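Local coordinates for protein beta-glucosidase (Chaetomella raphigera, PDB 6JXG) that probably hydrolyses terminal, non-reducing beta-D-glucosyl residues to release beta-D-glucose, a step in cellulose breakdown, as a secreted family 3 glycoside hydrolase, at residues Q106-P118 / E125-M138. Residues are numbered along the deposited sequence; the frame is centred on the assembly and turned at random.
Sequences QLGPVAGPIGKIP and EGFSPDPYLNGLAM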
ATOM      1  N   GLN A 106      -6.945   6.054 -12.514  1.00 10.40           N
ATOM      2  CA  GLN A 106      -5.970   6.466 -11.506  1.00 10.39           C
ATOM      3  C   GLN A 106      -5.088   5.267 -11.197  1.00 10.49           C
ATOM      4  O   GLN A 106      -5.606   4.210 -10.796  1.00 10.37           O
ATOM      5  CB  GLN A 106      -6.675   6.965 -10.255  1.00 11.14           C
ATOM      6  CG  GLN A 106      -5.771   7.686  -9.279  1.00 10.81           C
ATOM      7  CD  GLN A 106      -5.109   8.919  -9.828  1.00 10.66           C
ATOM      8  OE1 GLN A 106      -5.616   9.589 -10.737  1.00 10.70           O
ATOM      9  NE2 GLN A 106      -3.978   9.278  -9.232  1.00  9.53           N
ATOM     10  N   LEU A 107      -3.753   5.453 -11.288  1.00  9.91           N
ATOM     11  CA  LEU A 107      -2.846   4.297 -11.303  1.00 10.14           C
ATOM     12  C   LEU A 107      -2.486   3.895  -9.867  1.00 10.46           C
ATOM     13  O   LEU A 107      -1.376   4.184  -9.382  1.00 11.30           O
ATOM     14  CB  LEU A 107      -1.595   4.616 -12.178  1.00 10.01           C
ATOM     15  CG  LEU A 107      -1.977   4.858 -13.655  1.00  9.69           C
ATOM     16  CD1 LEU A 107      -0.756   5.288 -14.423  1.00  9.57           C
ATOM     17  CD2 LEU A 107      -2.648   3.655 -14.318  1.00  9.86           C
ATOM     18  N   GLY A 108      -3.451   3.290  -9.181  1.00 10.97           N
ATOM     19  CA  GLY A 108      -3.228   2.622  -7.885  1.00 10.80           C
ATOM     20  C   GLY A 108      -4.559   1.946  -7.490  1.00 10.70           C
ATOM     21  O   GLY A 108      -5.599   2.137  -8.152  1.00 10.83           O
ATOM     22  N   PRO A 109      -4.581   1.230  -6.376  1.00  9.46           N
ATOM     23  CA  PRO A 109      -3.551   1.088  -5.414  1.00  9.70           C
ATOM     24  C   PRO A 109      -2.563  -0.078  -5.724  1.00  9.92           C
ATOM     25  O   PRO A 109      -2.628  -0.699  -6.735  1.00  9.48           O
ATOM     26  CB  PRO A 109      -4.303   0.834  -4.124  1.00  9.24           C
ATOM     27  CG  PRO A 109      -5.531   0.017  -4.553  1.00  9.62           C
ATOM     28  CD  PRO A 109      -5.794   0.497  -5.986  1.00  9.63           C
ATOM     29  N   VAL A 110      -1.593  -0.244  -4.832  1.00 10.96           N
ATOM     30  CA  VAL A 110      -0.475  -1.141  -5.050  1.00 10.21           C
ATOM     31  C   VAL A 110      -0.577  -2.406  -4.220  1.00 10.58           C
ATOM     32  O   VAL A 110      -0.456  -2.367  -2.983  1.00 10.86           O
ATOM     33  CB  VAL A 110       0.848  -0.387  -4.753  1.00 10.59           C
ATOM     34  CG1 VAL A 110       2.019  -1.346  -4.823  1.00 10.51           C
ATOM     35  CG2 VAL A 110       1.069   0.800  -5.718  1.00 11.03           C
ATOM     36  N   ALA A 111      -0.861  -3.517  -4.901  1.00 10.56           N
ATOM     37  CA  ALA A 111      -0.819  -4.882  -4.323  1.00 11.37           C
ATOM     38  C   ALA A 111       0.496  -5.629  -4.493  1.00 10.93           C
ATOM     39  O   ALA A 111       0.665  -6.701  -3.887  1.00 11.91           O
ATOM     40  CB  ALA A 111      -1.884  -5.757  -4.931  1.00 10.89           C
ATOM     41  N   GLY A 112       1.365  -5.133  -5.375  1.00  9.95           N
ATOM     42  CA  GLY A 112       2.659  -5.785  -5.744  1.00  9.94           C
ATOM     43  C   GLY A 112       3.622  -4.629  -6.050  1.00  9.82           C
ATOM     44  O   GLY A 112       3.425  -3.843  -6.981  1.00  9.89           O
ATOM     45  N   PRO A 113       4.702  -4.502  -5.288  1.00  9.87           N
ATOM     46  CA  PRO A 113       5.193  -5.392  -4.250  1.00  9.90           C
ATOM     47  C   PRO A 113       4.315  -5.402  -2.961  1.00 10.37           C
ATOM     48  O   PRO A 113       3.693  -4.355  -2.572  1.00 11.51           O
ATOM     49  CB  PRO A 113       6.517  -4.785  -3.918  1.00 10.12           C
ATOM     50  CG  PRO A 113       6.328  -3.288  -4.151  1.00 10.12           C
ATOM     51  CD  PRO A 113       5.515  -3.268  -5.403  1.00 10.10           C
ATOM     52  N   ILE A 114       4.292  -6.537  -2.284  1.00 10.25           N
ATOM     53  CA  ILE A 114       3.747  -6.594  -0.924  1.00 10.51           C
ATOM     54  C   ILE A 114       4.822  -6.126   0.066  1.00 10.50           C
ATOM     55  O   ILE A 114       4.500  -5.619   1.149  1.00  9.39           O
ATOM     56  CB  ILE A 114       3.198  -7.987  -0.519  1.00 11.59           C
ATOM     57  CG1 ILE A 114       4.307  -9.031  -0.351  1.00 11.85           C
ATOM     58  CG2 ILE A 114       2.112  -8.506  -1.487  1.00 11.39           C
ATOM     59  CD1 ILE A 114       3.761 -10.400   0.168  1.00 12.22           C
ATOM     60  N   GLY A 115       6.112  -6.283  -0.299  1.00 11.19           N
ATOM     61  CA  GLY A 115       7.218  -5.900   0.547  1.00 10.80           C
ATOM     62  C   GLY A 115       7.881  -7.055   1.319  1.00 12.06           C
ATOM     63  O   GLY A 115       8.300  -6.847   2.419  1.00 11.61           O
ATOM     64  N   LYS A 116       7.993  -8.232   0.682  1.00 12.62           N
ATOM     65  CA  LYS A 116       8.663  -9.408   1.225  1.00 14.93           C
ATOM     66  C   LYS A 116      10.139  -9.132   1.573  1.00 13.84           C
ATOM     67  O   LYS A 116      10.695  -9.797   2.491  1.00 14.28           O
ATOM     68  CB  LYS A 116       8.584 -10.599   0.241  1.00 16.24           C
ATOM     69  CG  LYS A 116       9.952 -11.253  -0.049  1.00 19.83           C
ATOM     70  CD  LYS A 116       9.980 -11.753  -1.399  1.00 20.11           C
ATOM     71  CE  LYS A 116      11.224 -11.715  -2.197  1.00 17.79           C
ATOM     72  NZ  LYS A 116      12.150 -12.832  -2.047  1.00 17.14           N
ATOM     73  N   ILE A 117      10.737  -8.177   0.865  1.00 11.69           N
ATOM     74  CA  ILE A 117      12.144  -7.739   1.096  1.00 12.58           C
ATOM     75  C   ILE A 117      12.121  -6.389   1.760  1.00 13.07           C
ATOM     76  O   ILE A 117      11.713  -5.381   1.147  1.00 12.62           O
ATOM     77  CB  ILE A 117      12.989  -7.678  -0.202  1.00 11.79           C
ATOM     78  CG1 ILE A 117      12.995  -9.030  -0.905  1.00 12.68           C
ATOM     79  CG2 ILE A 117      14.375  -7.121   0.087  1.00 12.69           C
ATOM     80  CD1 ILE A 117      13.465  -8.987  -2.323  1.00 12.64           C
ATOM     81  N   PRO A 118      12.547  -6.334   3.027  1.00 14.15           N
ATOM     82  CA  PRO A 118      12.327  -5.079   3.786  1.00 12.92           C
ATOM     83  C   PRO A 118      13.027  -3.828   3.188  1.00 12.46           C
ATOM     84  O   PRO A 118      12.544  -2.677   3.371  1.00 12.57           O
ATOM     85  CB  PRO A 118      12.831  -5.422   5.179  1.00 14.56           C
ATOM     86  CG  PRO A 118      13.719  -6.597   4.986  1.00 13.13           C
ATOM     87  CD  PRO A 118      13.253  -7.369   3.802  1.00 13.80           C
ATOM     88  N   GLU A 125       4.597   2.299  -0.922  1.00 10.36           N
ATOM     89  CA  GLU A 125       3.429   2.553  -1.742  1.00 10.17           C
ATOM     90  C   GLU A 125       2.303   1.547  -1.512  1.00 10.42           C
ATOM     91  O   GLU A 125       1.109   1.832  -1.807  1.00 10.29           O
ATOM     92  CB  GLU A 125       3.783   2.455  -3.238  1.00 10.92           C
ATOM     93  CG  GLU A 125       4.867   3.378  -3.772  1.00 11.08           C
ATOM     94  CD  GLU A 125       4.761   3.634  -5.261  1.00 11.50           C
ATOM     95  OE1 GLU A 125       3.667   4.063  -5.752  1.00 11.87           O
ATOM     96  OE2 GLU A 125       5.781   3.458  -5.972  1.00 12.01           O
ATOM     97  N   GLY A 126       2.688   0.376  -1.004  1.00  9.77           N
ATOM     98  CA  GLY A 126       1.809  -0.749  -0.819  1.00  9.61           C
ATOM     99  C   GLY A 126       1.158  -0.851   0.558  1.00  9.27           C
ATOM    100  O   GLY A 126       1.091   0.105   1.289  1.00  8.66           O
ATOM    101  N   PHE A 127       0.654  -2.067   0.852  1.00  8.92           N
ATOM    102  CA  PHE A 127      -0.258  -2.325   1.944  1.00  9.56           C
ATOM    103  C   PHE A 127       0.181  -3.503   2.823  1.00 10.07           C
ATOM    104  O   PHE A 127      -0.644  -4.248   3.382  1.00 11.34           O
ATOM    105  CB  PHE A 127      -1.675  -2.601   1.403  1.00  9.75           C
ATOM    106  CG  PHE A 127      -2.384  -1.383   0.875  1.00  9.99           C
ATOM    107  CD1 PHE A 127      -2.358  -0.134   1.574  1.00 10.50           C
ATOM    108  CD2 PHE A 127      -3.211  -1.512  -0.231  1.00 10.07           C
ATOM    109  CE1 PHE A 127      -3.102   0.940   1.112  1.00  9.92           C
ATOM    110  CE2 PHE A 127      -3.949  -0.408  -0.695  1.00 10.49           C
ATOM    111  CZ  PHE A 127      -3.891   0.779  -0.047  1.00  9.91           C
ATOM    112  N   SER A 128       1.486  -3.687   2.903  1.00 10.84           N
ATOM    113  CA  SER A 128       2.159  -4.662   3.835  1.00 10.70           C
ATOM    114  C   SER A 128       2.446  -6.032   3.260  1.00 10.90           C
ATOM    115  O   SER A 128       1.764  -6.507   2.369  1.00 10.69           O
ATOM    116  CB  SER A 128       1.438  -4.804   5.165  1.00 10.83           C
ATOM    117  OG  SER A 128       0.523  -5.850   5.176  1.00 10.02           O
ATOM    118  N   PRO A 129       3.438  -6.724   3.848  1.00 11.42           N
ATOM    119  CA  PRO A 129       3.727  -8.105   3.487  1.00 12.02           C
ATOM    120  C   PRO A 129       2.809  -9.152   4.125  1.00 12.17           C
ATOM    121  O   PRO A 129       3.026 -10.352   3.928  1.00 13.05           O
ATOM    122  CB  PRO A 129       5.187  -8.311   3.978  1.00 11.62           C
ATOM    123  CG  PRO A 129       5.301  -7.399   5.115  1.00 12.51           C
ATOM    124  CD  PRO A 129       4.510  -6.160   4.696  1.00 12.05           C
ATOM    125  N   ASP A 130       1.728  -8.713   4.773  1.00 11.73           N
ATOM    126  CA  ASP A 130       0.644  -9.598   5.164  1.00 11.09           C
ATOM    127  C   ASP A 130      -0.487  -9.586   4.142  1.00 10.82           C
ATOM    128  O   ASP A 130      -1.096  -8.554   3.867  1.00 10.31           O
ATOM    129  CB  ASP A 130       0.041  -9.210   6.500  1.00 11.93           C
ATOM    130  CG  ASP A 130      -1.005 -10.204   6.918  1.00 12.23           C
ATOM    131  OD1 ASP A 130      -0.565 -11.310   7.375  1.00 13.32           O
ATOM    132  OD2 ASP A 130      -2.221  -9.926   6.727  1.00 10.80           O
ATOM    133  N   PRO A 131      -0.790 -10.747   3.538  1.00 10.61           N
ATOM    134  CA  PRO A 131      -1.716 -10.686   2.439  1.00 10.52           C
ATOM    135  C   PRO A 131      -3.137 -10.331   2.866  1.00 11.03           C
ATOM    136  O   PRO A 131      -3.893  -9.770   2.037  1.00  9.89           O
ATOM    137  CB  PRO A 131      -1.661 -12.122   1.862  1.00 11.74           C
ATOM    138  CG  PRO A 131      -1.174 -12.994   2.968  1.00 11.21           C
ATOM    139  CD  PRO A 131      -0.188 -12.060   3.689  1.00 11.05           C
ATOM    140  N   TYR A 132      -3.558 -10.691   4.102  1.00 10.72           N
ATOM    141  CA  TYR A 132      -4.923 -10.422   4.540  1.00 11.09           C
ATOM    142  C   TYR A 132      -5.117  -8.905   4.715  1.00 11.70           C
ATOM    143  O   TYR A 132      -6.126  -8.311   4.226  1.00 11.41           O
ATOM    144  CB  TYR A 132      -5.229 -11.166   5.855  1.00 11.11           C
ATOM    145  CG  TYR A 132      -6.630 -10.969   6.298  1.00 10.22           C
ATOM    146  CD1 TYR A 132      -7.646 -11.749   5.788  1.00 11.34           C
ATOM    147  CD2 TYR A 132      -6.974  -9.955   7.171  1.00 10.35           C
ATOM    148  CE1 TYR A 132      -8.984 -11.559   6.213  1.00 10.88           C
ATOM    149  CE2 TYR A 132      -8.262  -9.731   7.526  1.00 10.38           C
ATOM    150  CZ  TYR A 132      -9.274 -10.539   7.057  1.00 10.60           C
ATOM    151  OH  TYR A 132     -10.596 -10.247   7.512  1.00 11.05           O
ATOM    152  N   LEU A 133      -4.215  -8.287   5.482  1.00  9.79           N
ATOM    153  CA  LEU A 133      -4.263  -6.829   5.677  1.00 10.01           C
ATOM    154  C   LEU A 133      -4.201  -6.109   4.357  1.00  9.85           C
ATOM    155  O   LEU A 133      -4.945  -5.128   4.079  1.00  9.95           O
ATOM    156  CB  LEU A 133      -3.122  -6.349   6.575  1.00  9.73           C
ATOM    157  CG  LEU A 133      -2.975  -4.843   6.870  1.00  9.37           C
ATOM    158  CD1 LEU A 133      -4.234  -4.347   7.520  1.00  9.59           C
ATOM    159  CD2 LEU A 133      -1.788  -4.604   7.764  1.00 10.15           C
ATOM    160  N   ASN A 134      -3.235  -6.534   3.550  1.00  9.91           N
ATOM    161  CA  ASN A 134      -3.049  -5.978   2.209  1.00 10.54           C
ATOM    162  C   ASN A 134      -4.337  -6.033   1.370  1.00 10.47           C
ATOM    163  O   ASN A 134      -4.850  -5.008   0.869  1.00 10.99           O
ATOM    164  CB  ASN A 134      -1.879  -6.684   1.540  1.00 10.23           C
ATOM    165  CG  ASN A 134      -1.355  -5.968   0.314  1.00 11.59           C
ATOM    166  OD1 ASN A 134      -2.111  -5.619  -0.587  1.00 10.29           O
ATOM    167  ND2 ASN A 134      -0.042  -5.705   0.300  1.00 11.01           N
ATOM    168  N   GLY A 135      -4.916  -7.211   1.291  1.00 10.26           N
ATOM    169  CA  GLY A 135      -6.219  -7.414   0.635  1.00 11.33           C
ATOM    170  C   GLY A 135      -7.378  -6.556   1.143  1.00 11.06           C
ATOM    171  O   GLY A 135      -8.000  -5.946   0.313  1.00 11.06           O
ATOM    172  N   LEU A 136      -7.586  -6.423   2.459  1.00 10.52           N
ATOM    173  CA  LEU A 136      -8.601  -5.511   3.004  1.00 10.54           C
ATOM    174  C   LEU A 136      -8.306  -4.027   2.646  1.00 10.34           C
ATOM    175  O   LEU A 136      -9.228  -3.259   2.340  1.00  9.88           O
ATOM    176  CB  LEU A 136      -8.789  -5.665   4.526  1.00 11.18           C
ATOM    177  CG  LEU A 136      -9.923  -6.633   4.966  1.00 11.98           C
ATOM    178  CD1 LEU A 136     -11.348  -6.241   4.561  1.00 12.86           C
ATOM    179  CD2 LEU A 136      -9.638  -7.994   4.440  1.00 11.32           C
ATOM    180  N   ALA A 137      -7.042  -3.650   2.674  1.00 10.53           N
ATOM    181  CA  ALA A 137      -6.672  -2.312   2.263  1.00 10.57           C
ATOM    182  C   ALA A 137      -6.956  -2.072   0.755  1.00 10.05           C
ATOM    183  O   ALA A 137      -7.507  -1.026   0.405  1.00 10.51           O
ATOM    184  CB  ALA A 137      -5.241  -1.991   2.620  1.00 11.42           C
ATOM    185  N   MET A 138      -6.621  -3.041  -0.081  1.00  9.55           N
ATOM    186  CA  MET A 138      -6.864  -3.013  -1.506  1.00 10.11           C
ATOM    187  C   MET A 138      -8.356  -2.845  -1.787  1.00 11.14           C
ATOM    188  O   MET A 138      -8.726  -1.921  -2.527  1.00 10.28           O
ATOM    189  CB  MET A 138      -6.337  -4.261  -2.250  1.00 10.59           C
ATOM    190  CG  MET A 138      -4.833  -4.394  -2.418  1.00 11.07           C
ATOM    191  SD  MET A 138      -4.037  -3.154  -3.359  1.00 11.33           S
ATOM    192  CE  MET A 138      -4.768  -3.446  -4.971  1.00 11.16           C
TER
HETATM  193  O   HOH W   1       1.269  -3.883  -1.518  1.00  8.30           O
HETATM  194  O   HOH W   2      -1.416   1.169  -2.166  1.00 10.99           O
HETATM  195  O   HOH W   3       4.138  -2.961   1.792  1.00 12.01           O
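M138 bends its thioether against P109 and A111, where the loop after strand 105-106 in the family 3 TIM-barrel-like N-terminal domain packs on the start of helix 131-147. Turns of -63° and -65° about chi2 and chi3 fold the chain back, bringing CE to 3.6 Å from P109 CG and setting it against A111 CB, while SD lies over the V110-A111 peptide. P109, which follows a cis peptide bond, also puts CB 3.7 Å from F127 CE2. The F127 ring lies between A137 CB on one face and a water on the other; this water joins V110 N to E125 O, and V110 CG2 meets E125 CB at 4.0 Å as the two side chains cross obliquely. No direct hydrogen bond links 106-118 to 125-138; three waters bridge them instead. One is gripped four ways, donating to V110 O and P113 O and accepting from F127 N and N134 ND2. CG anti to the backbone N (chi1 -165°) carries the N134 amide toward 106-118, where ND2 reaches both this water and, at 2.9 Å and almost exactly in its own amide plane, S128 O; the N134 side chain crosses that of I114 at about a right angle, ND2 lying 4.0 Å from I114 CG2. A leucine here would probably leave S128 O and the four-bonded water each short of a donor. Beyond S128, whose OG accepts from D130 N in an ST turn, D130 is the N-cap: L133 N donates to the anti lone pair of D130 OD2 at 2.9 Å.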